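Fiber protein (Duck adenovirus 1, PDB 6ITX) forms the trimeric C-terminal head of the viral fiber and probably attaches the virus to its receptor on the host cell. Local coordinates at residues Val126-Val131 and Leu194-Asn199; Gly133-Thr138 and Phe296-Ala301; Gln140-Ala145 and Asn286-Thr291; Gly146-Gly151 and Asn277-Asn282. All blocks are in the same frame, centred on the assembly; numbering follows the deposited sequence.

Contact 1: Val126-Val131 and Leu194-Asn199; sequences VYLTSV and LYFAAN
At the C-terminal end of strand 118-131, Leu128 and Ser130 receive the ring of Phe196, which is carried by the loop between strand 184-187 and helix 200-203. No hydrogen bond crosses, and the contact rests mainly on this ring, with Tyr195 at the margin beside Ser130. The ring's CE2 corner lies 3.6 Å from Leu128 CB, and its CZ comes 3.4 Å from Ser130 CB. The backbone joining those two residues runs past the ring's edge, with Thr129 C 3.4 Å from Phe196 CE2. Phe196 turns its CG opposite its own carbonyl carbon (chi1 -65°), which aims the ring from the loop at the strand. The loop thus lies over the sheet face that carries Leu128 and Ser130, whose CB atoms point toward it, while Thr129 points the other way and gives its OG1 to His136 O on the adjacent strand. Ile97 and Val135, from the strands flanking 118-131, also touch the Phe196 ring. The loop has its own anchors, since Phe196 O accepts a hydrogen bond from Tyr298 OH and Asn199 caps helix 200-203 through Ser202 N.

Contact 2: Gly133-Thr138 and Phe296-Ala301; sequences GLVHGT and FTYVGA. With GLN (glutamine), chain G.
The glutamine pocket begins where Gly133 and Gly300 meet, at the end of an antiparallel ladder formed by strands 134-138 and 296-299. Gly300 N donates to Gly133 O (2.9 Å), and the same oxygen takes a weak second bond from NE2 of the bound glutamine, at 3.3 Å. Val299 CG1 lies 3.7 Å from that NE2 and adds an apolar wall. Gly133 has a positive phi (91°), and its backbone, having no side chain, lies directly against the ligand amide. Behind the pocket, Val135 and Tyr298 exchange both backbone bonds, as do Gly137 and Phe296, and the segment axes are 4.7 Å apart. On the face of Val135 and Tyr298, the tyrosine takes the cramped rotamer between its backbone N and carbonyl carbon (chi1 62°). That lays the ring alongside Val135, whose CB stands over its face in a CH-pi contact, 3.8 Å from the centroid. Farther along, Phe296 CE1 reaches 3.8 Å from Thr138 C, with Gly137 offering no side chain in between. On the opposite face, His136 ND1 and Thr297 OG1 share a 2.7 Å hydrogen bond at the imidazole's edge. His136 also meets His136 of both neighbouring subunits edge-to-face. The bond to Thr297 therefore limits rotation of an imidazole at the trimer interface, and protonating all three clustered rings together would probably be costly.

Contact 3: Gln140-Ala145 and Asn286-Thr291; sequences QIKATA and NTFFLT
Thr291 is held by two bonds that involve side chains, one from Gln140 NE2 and one from Ile141 N, extending the ladder between strands 134-144 and 288-299. Ile141 N donates to Thr291 OG1 (3.1 Å, nearly straight at 168°), so a hydroxyl serves where a backbone carbonyl might be expected. Thr291 O is instead taken by Gln140 NE2 at 3.1 Å, an approach lying in both the carbonyl plane and the glutamine's amide plane. With CG opposite its backbone N (chi1 180°) and an extended chain, Gln140 runs past Thr291 in the opposing direction; its NE2 makes a second bond, to Ser202 O of a neighbouring subunit. Backbone bonds follow: Thr291 N to Ile141 O, the reciprocal pair between Ala143 and Phe289, and Ala145 N to Thr287 O. Outward-facing backbone groups pair elsewhere: Gln140 and Lys142 with Tyr125 and Ala123, Leu290 with Thr234, Phe288 N with Thr236 OG1, and Leu290 O with Asn206 ND2 of a neighbouring subunit. Thr287 OG1 bonds to Pro284 O, and Thr144 OG1 weakly to Tyr147 N. On one sheet face, Ala143 CB sits over the Phe289 ring, 3.7 Å from its centroid; on the other, Leu290 CD1 lies 3.7 Å from Lys142 CB. With axes 4.7 Å apart at 175°, the segments run almost exactly antiparallel, neighbours in an inner part of the beta-sandwich expected for an adenovirus fiber head.

Contact 4: Gly146-Gly151 and Asn277-Asn282; sequences GYWFTG and NFFASN
In an aromatic cluster, Phe279 takes Phe149 over one face, with Trp148 beside it, displaced toward that same side; Trp148 CD1 in turn sits over the face of Phe149. Phe149 CZ stands 3.6 Å above the centre of the Phe279 ring, the planes inclined at 43°. The five-membered ring of Trp148 runs almost parallel to Phe279 (5°) but is slid so far aside that they barely overlap. Phe278 instead forms a T-shaped pair: its edge meets the indole face at 68°, with CE2 3.9 Å from Trp148 CD2. One backbone hydrogen bond ties the two loops, from Gly151 N to Phe279 O (2.9 Å), and Thr150 CG2 packs on Ser281 CB at 3.9 Å. The turn carrying Phe278 and Phe279 is type I, Asn277 to Ala280, closed by Ala280 N to Asn277 O, and Asn277 OD1 accepts from Phe279 N (3.0 Å) in an Asx turn. The asparagine also grips the facing loop, with ND2 bonded to Gly152 O and OD1 to Ser154 N. Beyond this the cluster covers the end of the sheet: Trp148 packs on Val122 of strand 118-131, Cys114 of strand 110-114 and Phe161 of strand 160-165, while Phe278 reaches Phe289 of strand 288-299.

From the N terminus, 126-131 opens contact 1, and three further segments follow before 194-199 closes it: 133-138, 140-145 and 146-151. Their partners come later and in reverse order, as 277-282 closes contact 4, 286-291 contact 3 and 296-301 contact 2. Contact 4 thus lies within contact 3, and contact 3 within contact 2, while contact 1 crosses all three. Contacts 2 and 3 zip up the same two strands, 134-144 and 288-299, with centres 25 Å apart. Contact 1 joins contact 2 at the glutamine end through the bond between Thr129 O and His136 N. At the far end, Phe278 and Trp148 pack contact 4 against contact 3.

Contact 1: Val126-Val131 and Leu194-Asn199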
# COMPACT_ATOMS: atom_id res chain seq x y z
N VAL A 126 -12.35 3.54 -12.08
CA VAL A 126 -11.28 2.60 -11.78
C VAL A 126 -10.16 2.80 -12.79
O VAL A 126 -10.39 2.70 -14.00
CB VAL A 126 -11.78 1.14 -11.82
CG1 VAL A 126 -10.75 0.22 -11.15
CG2 VAL A 126 -13.13 1.03 -11.15
N TYR A 127 -8.96 3.04 -12.29
CA TYR A 127 -7.78 3.24 -13.12
C TYR A 127 -6.81 2.11 -12.80
O TYR A 127 -6.33 2.02 -11.67
CB TYR A 127 -7.13 4.60 -12.84
CG TYR A 127 -6.11 5.04 -13.88
CD1 TYR A 127 -6.52 5.47 -15.16
CD2 TYR A 127 -4.75 5.05 -13.59
CE1 TYR A 127 -5.61 5.90 -16.09
CE2 TYR A 127 -3.82 5.48 -14.53
CZ TYR A 127 -4.25 5.90 -15.79
OH TYR A 127 -3.33 6.32 -16.74
N LEU A 128 -6.53 1.27 -13.79
CA LEU A 128 -5.64 0.13 -13.60
C LEU A 128 -4.45 0.22 -14.53
O LEU A 128 -4.62 0.42 -15.74
CB LEU A 128 -6.39 -1.18 -13.82
CG LEU A 128 -7.63 -1.33 -12.95
CD1 LEU A 128 -8.38 -2.55 -13.38
CD2 LEU A 128 -7.25 -1.42 -11.48
N THR A 129 -3.25 0.07 -13.96
CA THR A 129 -2.03 -0.12 -14.72
C THR A 129 -1.47 -1.51 -14.46
O THR A 129 -1.48 -2.00 -13.33
CB THR A 129 -0.97 0.92 -14.35
OG1 THR A 129 -0.39 0.59 -13.08
CG2 THR A 129 -1.57 2.31 -14.31
N SER A 130 -1.00 -2.15 -15.51
CA SER A 130 -0.33 -3.43 -15.41
C SER A 130 1.14 -3.19 -15.69
O SER A 130 1.50 -2.78 -16.80
CB SER A 130 -0.91 -4.44 -16.39
OG SER A 130 -0.09 -5.61 -16.46
N VAL A 131 2.00 -3.44 -14.70
CA VAL A 131 3.43 -3.24 -14.86
C VAL A 131 4.15 -4.43 -14.27
O VAL A 131 4.02 -4.71 -13.07
CB VAL A 131 3.91 -1.90 -14.26
CG1 VAL A 131 3.35 -1.69 -12.89
CG2 VAL A 131 5.46 -1.81 -14.25
N LEU A 194 -7.52 -8.48 -20.82
CA LEU A 194 -7.24 -9.80 -20.27
C LEU A 194 -6.03 -9.82 -19.35
O LEU A 194 -5.89 -10.74 -18.54
CB LEU A 194 -7.05 -10.81 -21.41
CG LEU A 194 -8.24 -10.98 -22.35
CD1 LEU A 194 -7.92 -12.04 -23.36
CD2 LEU A 194 -9.50 -11.36 -21.58
N TYR A 195 -5.14 -8.83 -19.46
CA TYR A 195 -3.97 -8.81 -18.59
C TYR A 195 -4.32 -8.42 -17.17
O TYR A 195 -3.46 -8.54 -16.28
CB TYR A 195 -2.91 -7.84 -19.13
CG TYR A 195 -2.03 -8.44 -20.21
CD1 TYR A 195 -2.55 -9.33 -21.15
CD2 TYR A 195 -0.69 -8.10 -20.30
CE1 TYR A 195 -1.76 -9.88 -22.14
CE2 TYR A 195 0.12 -8.64 -21.29
CZ TYR A 195 -0.42 -9.53 -22.21
OH TYR A 195 0.38 -10.07 -23.20
N PHE A 196 -5.55 -7.97 -16.94
CA PHE A 196 -6.00 -7.46 -15.66
C PHE A 196 -7.00 -8.39 -14.98
O PHE A 196 -7.68 -7.99 -14.03
CB PHE A 196 -6.62 -6.07 -15.83
CG PHE A 196 -5.65 -5.02 -16.28
CD1 PHE A 196 -5.40 -4.83 -17.63
CD2 PHE A 196 -5.04 -4.18 -15.36
CE1 PHE A 196 -4.54 -3.85 -18.06
CE2 PHE A 196 -4.16 -3.20 -15.77
CZ PHE A 196 -3.92 -3.03 -17.14
N ALA A 197 -7.14 -9.62 -15.45
CA ALA A 197 -7.74 -10.63 -14.60
C ALA A 197 -6.72 -11.07 -13.55
O ALA A 197 -5.50 -11.01 -13.78
CB ALA A 197 -8.19 -11.83 -15.43
N ALA A 198 -7.21 -11.49 -12.40
CA ALA A 198 -6.30 -11.87 -11.32
C ALA A 198 -5.59 -13.18 -11.64
O ALA A 198 -6.21 -14.13 -12.15
CB ALA A 198 -7.06 -11.96 -10.00
N ASN A 199 -4.29 -13.24 -11.34
CA ASN A 199 -3.45 -14.37 -11.73
C ASN A 199 -4.09 -15.70 -11.38
O ASN A 199 -4.59 -15.90 -10.27
CB ASN A 199 -2.08 -14.27 -11.06
CG ASN A 199 -1.17 -15.43 -11.45
OD1 ASN A 199 -1.07 -16.45 -10.75
ND2 ASN A 199 -0.48 -15.27 -12.58

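Contact 2: Gly133-Thr138 and Phe296-Ala301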
# COMPACT_ATOMS: atom_id res chain seq x y z
N GLY A 133 3.64 -7.56 -14.58
CA GLY A 133 2.81 -8.64 -14.14
C GLY A 133 2.02 -8.35 -12.89
O GLY A 133 1.19 -9.18 -12.49
N LEU A 134 2.29 -7.23 -12.24
CA LEU A 134 1.49 -6.76 -11.12
C LEU A 134 0.53 -5.71 -11.65
O LEU A 134 0.90 -4.91 -12.52
CB LEU A 134 2.37 -6.15 -10.02
CG LEU A 134 3.31 -7.06 -9.23
CD1 LEU A 134 3.91 -6.31 -8.06
CD2 LEU A 134 2.60 -8.33 -8.77
N VAL A 135 -0.69 -5.72 -11.14
CA VAL A 135 -1.63 -4.65 -11.42
C VAL A 135 -1.54 -3.65 -10.28
O VAL A 135 -1.61 -4.03 -9.10
CB VAL A 135 -3.06 -5.19 -11.58
CG1 VAL A 135 -4.06 -4.06 -11.58
CG2 VAL A 135 -3.19 -6.01 -12.84
N HIS A 136 -1.35 -2.39 -10.61
CA HIS A 136 -1.46 -1.30 -9.65
C HIS A 136 -2.61 -0.42 -10.11
O HIS A 136 -2.58 0.10 -11.23
CB HIS A 136 -0.16 -0.50 -9.54
CG HIS A 136 1.05 -1.34 -9.28
ND1 HIS A 136 1.14 -2.20 -8.21
CD2 HIS A 136 2.21 -1.47 -9.97
CE1 HIS A 136 2.31 -2.82 -8.24
NE2 HIS A 136 2.97 -2.39 -9.30
N GLY A 137 -3.62 -0.27 -9.26
CA GLY A 137 -4.79 0.49 -9.63
C GLY A 137 -5.26 1.39 -8.50
O GLY A 137 -4.76 1.33 -7.37
N THR A 138 -6.21 2.26 -8.84
CA THR A 138 -6.99 3.00 -7.86
C THR A 138 -8.47 2.78 -8.15
O THR A 138 -8.87 2.58 -9.30
CB THR A 138 -6.68 4.52 -7.87
OG1 THR A 138 -7.07 5.09 -9.12
CG2 THR A 138 -5.21 4.78 -7.65
N PHE A 296 -4.51 0.20 -4.70
CA PHE A 296 -4.38 -1.20 -4.31
C PHE A 296 -3.58 -1.93 -5.38
O PHE A 296 -3.46 -1.46 -6.52
CB PHE A 296 -5.75 -1.86 -4.15
CG PHE A 296 -6.56 -1.89 -5.43
CD1 PHE A 296 -7.30 -0.78 -5.83
CD2 PHE A 296 -6.54 -3.01 -6.25
CE1 PHE A 296 -8.02 -0.80 -7.01
CE2 PHE A 296 -7.25 -3.03 -7.43
CZ PHE A 296 -8.00 -1.92 -7.81
N THR A 297 -3.06 -3.10 -5.02
CA THR A 297 -2.24 -3.91 -5.92
C THR A 297 -2.65 -5.38 -5.84
O THR A 297 -2.90 -5.90 -4.75
CB THR A 297 -0.75 -3.78 -5.57
OG1 THR A 297 -0.27 -2.47 -5.92
CG2 THR A 297 0.08 -4.82 -6.29
N TYR A 298 -2.73 -6.04 -6.99
CA TYR A 298 -2.86 -7.50 -7.01
C TYR A 298 -2.06 -8.05 -8.18
O TYR A 298 -1.64 -7.30 -9.08
CB TYR A 298 -4.33 -7.95 -7.11
CG TYR A 298 -5.02 -7.49 -8.37
CD1 TYR A 298 -5.57 -6.23 -8.45
CD2 TYR A 298 -5.10 -8.31 -9.49
CE1 TYR A 298 -6.18 -5.79 -9.60
CE2 TYR A 298 -5.72 -7.87 -10.65
CZ TYR A 298 -6.26 -6.61 -10.69
OH TYR A 298 -6.88 -6.15 -11.84
N VAL A 299 -1.87 -9.37 -8.17
CA VAL A 299 -1.13 -10.05 -9.24
C VAL A 299 -2.01 -10.14 -10.48
O VAL A 299 -3.11 -10.70 -10.45
CB VAL A 299 -0.67 -11.44 -8.80
CG1 VAL A 299 0.44 -11.92 -9.70
CG2 VAL A 299 -0.20 -11.45 -7.37
N GLY A 300 -1.51 -9.60 -11.59
CA GLY A 300 -2.19 -9.71 -12.87
C GLY A 300 -2.00 -11.08 -13.50
O GLY A 300 -1.31 -11.96 -12.99
N ALA A 301 -2.64 -11.25 -14.66
CA ALA A 301 -2.63 -12.55 -15.35
C ALA A 301 -1.24 -12.91 -15.86
O ALA A 301 -0.45 -12.05 -16.28
CB ALA A 301 -3.62 -12.56 -16.47
OXT ALA A 301 -0.91 -14.09 -15.86
N GLN G . 0.48 -14.50 -17.64
CA GLN G . 1.91 -14.30 -17.42
C GLN G . 2.71 -15.33 -18.24
O GLN G . 2.43 -15.60 -19.42
CB GLN G . 2.25 -14.42 -15.91
CG GLN G . 1.93 -13.18 -15.01
CD GLN G . 2.75 -13.13 -13.70
OE1 GLN G . 3.68 -13.92 -13.50
NE2 GLN G . 2.41 -12.19 -12.83

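Contact 3: Gln140-Ala145 and Asn286-Thr291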
# COMPACT_ATOMS: atom_id res chain seq x y z
N GLN A 140 -12.29 4.64 -7.07
CA GLN A 140 -12.93 5.82 -6.49
C GLN A 140 -14.43 5.64 -6.64
O GLN A 140 -14.91 5.41 -7.76
CB GLN A 140 -12.47 7.10 -7.19
CG GLN A 140 -13.10 8.36 -6.63
CD GLN A 140 -12.44 9.64 -7.11
OE1 GLN A 140 -12.07 9.77 -8.27
NE2 GLN A 140 -12.30 10.59 -6.22
N ILE A 141 -15.16 5.74 -5.52
CA ILE A 141 -16.59 5.48 -5.47
C ILE A 141 -17.31 6.70 -4.93
O ILE A 141 -16.86 7.30 -3.95
CB ILE A 141 -16.91 4.24 -4.60
CG1 ILE A 141 -16.22 3.01 -5.18
CG2 ILE A 141 -18.45 4.01 -4.49
CD1 ILE A 141 -16.75 2.67 -6.55
N LYS A 142 -18.43 7.07 -5.57
CA LYS A 142 -19.29 8.15 -5.08
C LYS A 142 -20.70 7.61 -4.92
O LYS A 142 -21.21 6.93 -5.81
CB LYS A 142 -19.30 9.33 -6.04
CG LYS A 142 -20.09 10.50 -5.51
CD LYS A 142 -19.86 11.71 -6.38
CE LYS A 142 -20.94 12.76 -6.18
NZ LYS A 142 -20.65 13.89 -7.13
N ALA A 143 -21.34 7.94 -3.79
CA ALA A 143 -22.67 7.42 -3.53
C ALA A 143 -23.59 8.48 -2.93
O ALA A 143 -23.15 9.47 -2.33
CB ALA A 143 -22.60 6.21 -2.59
N THR A 144 -24.90 8.28 -3.11
CA THR A 144 -25.92 9.11 -2.50
C THR A 144 -26.89 8.25 -1.71
O THR A 144 -27.16 7.10 -2.06
CB THR A 144 -26.70 9.94 -3.54
OG1 THR A 144 -27.39 9.06 -4.44
CG2 THR A 144 -25.78 10.85 -4.32
N ALA A 145 -27.45 8.82 -0.65
CA ALA A 145 -28.44 8.09 0.13
C ALA A 145 -29.68 7.79 -0.71
O ALA A 145 -30.32 6.74 -0.52
CB ALA A 145 -28.82 8.87 1.39
N ASN A 286 -29.77 13.83 -1.74
CA ASN A 286 -28.52 14.41 -2.24
C ASN A 286 -27.37 14.30 -1.25
O ASN A 286 -26.24 14.72 -1.57
CB ASN A 286 -28.76 15.89 -2.60
CG ASN A 286 -29.27 16.72 -1.39
OD1 ASN A 286 -30.31 16.39 -0.77
ND2 ASN A 286 -28.55 17.79 -1.06
N THR A 287 -27.62 13.81 -0.04
CA THR A 287 -26.53 13.44 0.85
C THR A 287 -25.64 12.42 0.16
O THR A 287 -26.13 11.47 -0.48
CB THR A 287 -27.07 12.86 2.15
OG1 THR A 287 -27.96 13.80 2.74
CG2 THR A 287 -25.95 12.57 3.10
N PHE A 288 -24.32 12.62 0.27
CA PHE A 288 -23.36 11.87 -0.51
C PHE A 288 -22.10 11.56 0.30
O PHE A 288 -21.77 12.25 1.27
CB PHE A 288 -22.95 12.63 -1.75
CG PHE A 288 -21.94 13.72 -1.47
CD1 PHE A 288 -22.32 14.88 -0.83
CD2 PHE A 288 -20.61 13.58 -1.85
CE1 PHE A 288 -21.41 15.89 -0.57
CE2 PHE A 288 -19.69 14.59 -1.58
CZ PHE A 288 -20.10 15.75 -0.95
N PHE A 289 -21.40 10.52 -0.13
CA PHE A 289 -20.02 10.29 0.24
C PHE A 289 -19.22 10.04 -1.04
O PHE A 289 -19.77 9.68 -2.09
CB PHE A 289 -19.86 9.14 1.27
CG PHE A 289 -20.09 7.72 0.74
CD1 PHE A 289 -19.14 7.09 -0.07
CD2 PHE A 289 -21.20 7.00 1.13
CE1 PHE A 289 -19.35 5.78 -0.52
CE2 PHE A 289 -21.41 5.69 0.69
CZ PHE A 289 -20.48 5.08 -0.13
N LEU A 290 -17.92 10.30 -0.94
CA LEU A 290 -17.02 10.25 -2.09
C LEU A 290 -15.64 9.87 -1.58
O LEU A 290 -14.99 10.66 -0.88
CB LEU A 290 -17.01 11.58 -2.84
CG LEU A 290 -15.89 11.82 -3.86
CD1 LEU A 290 -16.15 11.05 -5.14
CD2 LEU A 290 -15.72 13.29 -4.14
N THR A 291 -15.21 8.66 -1.89
CA THR A 291 -13.87 8.23 -1.54
C THR A 291 -12.85 8.97 -2.42
O THR A 291 -13.15 9.35 -3.56
CB THR A 291 -13.71 6.72 -1.74
OG1 THR A 291 -13.38 6.43 -3.11
CG2 THR A 291 -15.00 5.99 -1.37

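Contact 4: Gly146-Gly151 and Asn277-Asn282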
# COMPACT_ATOMS: atom_id res chain seq x y z
N GLY A 146 -30.01 8.69 -1.64
CA GLY A 146 -31.18 8.49 -2.47
C GLY A 146 -31.10 7.20 -3.26
O GLY A 146 -32.09 6.48 -3.39
N TYR A 147 -29.90 6.88 -3.75
CA TYR A 147 -29.67 5.64 -4.46
C TYR A 147 -29.13 4.54 -3.56
O TYR A 147 -28.60 3.54 -4.06
CB TYR A 147 -28.73 5.90 -5.63
CG TYR A 147 -29.42 6.65 -6.72
CD1 TYR A 147 -30.36 6.01 -7.54
CD2 TYR A 147 -29.16 7.99 -6.93
CE1 TYR A 147 -30.99 6.70 -8.55
CE2 TYR A 147 -29.80 8.69 -7.93
CZ TYR A 147 -30.71 8.04 -8.74
OH TYR A 147 -31.33 8.75 -9.74
N TRP A 148 -29.23 4.72 -2.25
CA TRP A 148 -28.88 3.68 -1.30
C TRP A 148 -30.16 3.10 -0.75
O TRP A 148 -31.23 3.70 -0.84
CB TRP A 148 -28.03 4.25 -0.16
CG TRP A 148 -27.07 3.28 0.40
CD1 TRP A 148 -27.26 2.47 1.49
CD2 TRP A 148 -25.74 3.03 -0.07
NE1 TRP A 148 -26.13 1.71 1.70
CE2 TRP A 148 -25.19 2.03 0.76
CE3 TRP A 148 -24.96 3.55 -1.11
CZ2 TRP A 148 -23.90 1.55 0.58
CZ3 TRP A 148 -23.68 3.06 -1.29
CH2 TRP A 148 -23.17 2.07 -0.44
N PHE A 149 -30.06 1.91 -0.16
CA PHE A 149 -31.25 1.31 0.38
C PHE A 149 -31.74 2.17 1.53
O PHE A 149 -31.11 3.17 1.89
CB PHE A 149 -30.98 -0.14 0.81
CG PHE A 149 -29.89 -0.29 1.84
CD1 PHE A 149 -30.13 0.03 3.18
CD2 PHE A 149 -28.65 -0.79 1.48
CE1 PHE A 149 -29.14 -0.13 4.13
CE2 PHE A 149 -27.65 -0.95 2.43
CZ PHE A 149 -27.89 -0.61 3.76
N THR A 150 -32.87 1.78 2.12
CA THR A 150 -33.47 2.52 3.23
C THR A 150 -33.79 1.57 4.37
O THR A 150 -34.26 0.46 4.13
CB THR A 150 -34.74 3.26 2.78
OG1 THR A 150 -34.46 4.04 1.60
CG2 THR A 150 -35.26 4.20 3.88
N GLY A 151 -33.51 1.99 5.59
CA GLY A 151 -33.71 1.27 6.83
C GLY A 151 -32.39 0.83 7.46
O GLY A 151 -31.39 0.59 6.76
N ASN A 277 -27.58 9.38 9.66
CA ASN A 277 -27.92 8.01 9.27
C ASN A 277 -28.15 7.97 7.77
O ASN A 277 -29.24 8.26 7.29
CB ASN A 277 -29.16 7.54 10.03
CG ASN A 277 -29.57 6.12 9.69
OD1 ASN A 277 -28.89 5.43 8.94
ND2 ASN A 277 -30.70 5.69 10.24
N PHE A 278 -27.10 7.62 7.02
CA PHE A 278 -27.21 7.45 5.58
C PHE A 278 -28.41 6.60 5.16
O PHE A 278 -28.95 6.79 4.07
CB PHE A 278 -25.92 6.82 5.03
CG PHE A 278 -25.57 7.23 3.61
CD1 PHE A 278 -25.30 8.56 3.29
CD2 PHE A 278 -25.47 6.27 2.60
CE1 PHE A 278 -24.94 8.93 2.01
CE2 PHE A 278 -25.13 6.62 1.33
CZ PHE A 278 -24.85 7.96 1.01
N PHE A 279 -28.82 5.65 5.99
CA PHE A 279 -29.87 4.74 5.56
C PHE A 279 -31.26 5.22 5.95
O PHE A 279 -32.25 4.58 5.57
CB PHE A 279 -29.64 3.33 6.13
CG PHE A 279 -28.25 2.79 5.91
CD1 PHE A 279 -27.49 3.18 4.80
CD2 PHE A 279 -27.70 1.87 6.82
CE1 PHE A 279 -26.20 2.69 4.61
CE2 PHE A 279 -26.43 1.36 6.63
CZ PHE A 279 -25.67 1.77 5.53
N ALA A 280 -31.36 6.33 6.68
CA ALA A 280 -32.65 6.77 7.19
C ALA A 280 -33.49 7.37 6.07
O ALA A 280 -32.98 7.82 5.04
CB ALA A 280 -32.47 7.77 8.32
N SER A 281 -34.81 7.37 6.29
CA SER A 281 -35.76 7.91 5.32
C SER A 281 -35.92 9.42 5.46
O SER A 281 -36.47 10.06 4.55
CB SER A 281 -37.12 7.24 5.49
OG SER A 281 -37.64 7.48 6.79
N ASN A 282 -35.47 9.99 6.57
CA ASN A 282 -35.47 11.43 6.76
C ASN A 282 -34.12 12.04 6.39
O ASN A 282 -33.81 13.16 6.82
CB ASN A 282 -35.85 11.78 8.20
CG ASN A 282 -34.72 11.56 9.18
OD1 ASN A 282 -34.03 10.53 9.14
ND2 ASN A 282 -34.50 12.53 10.07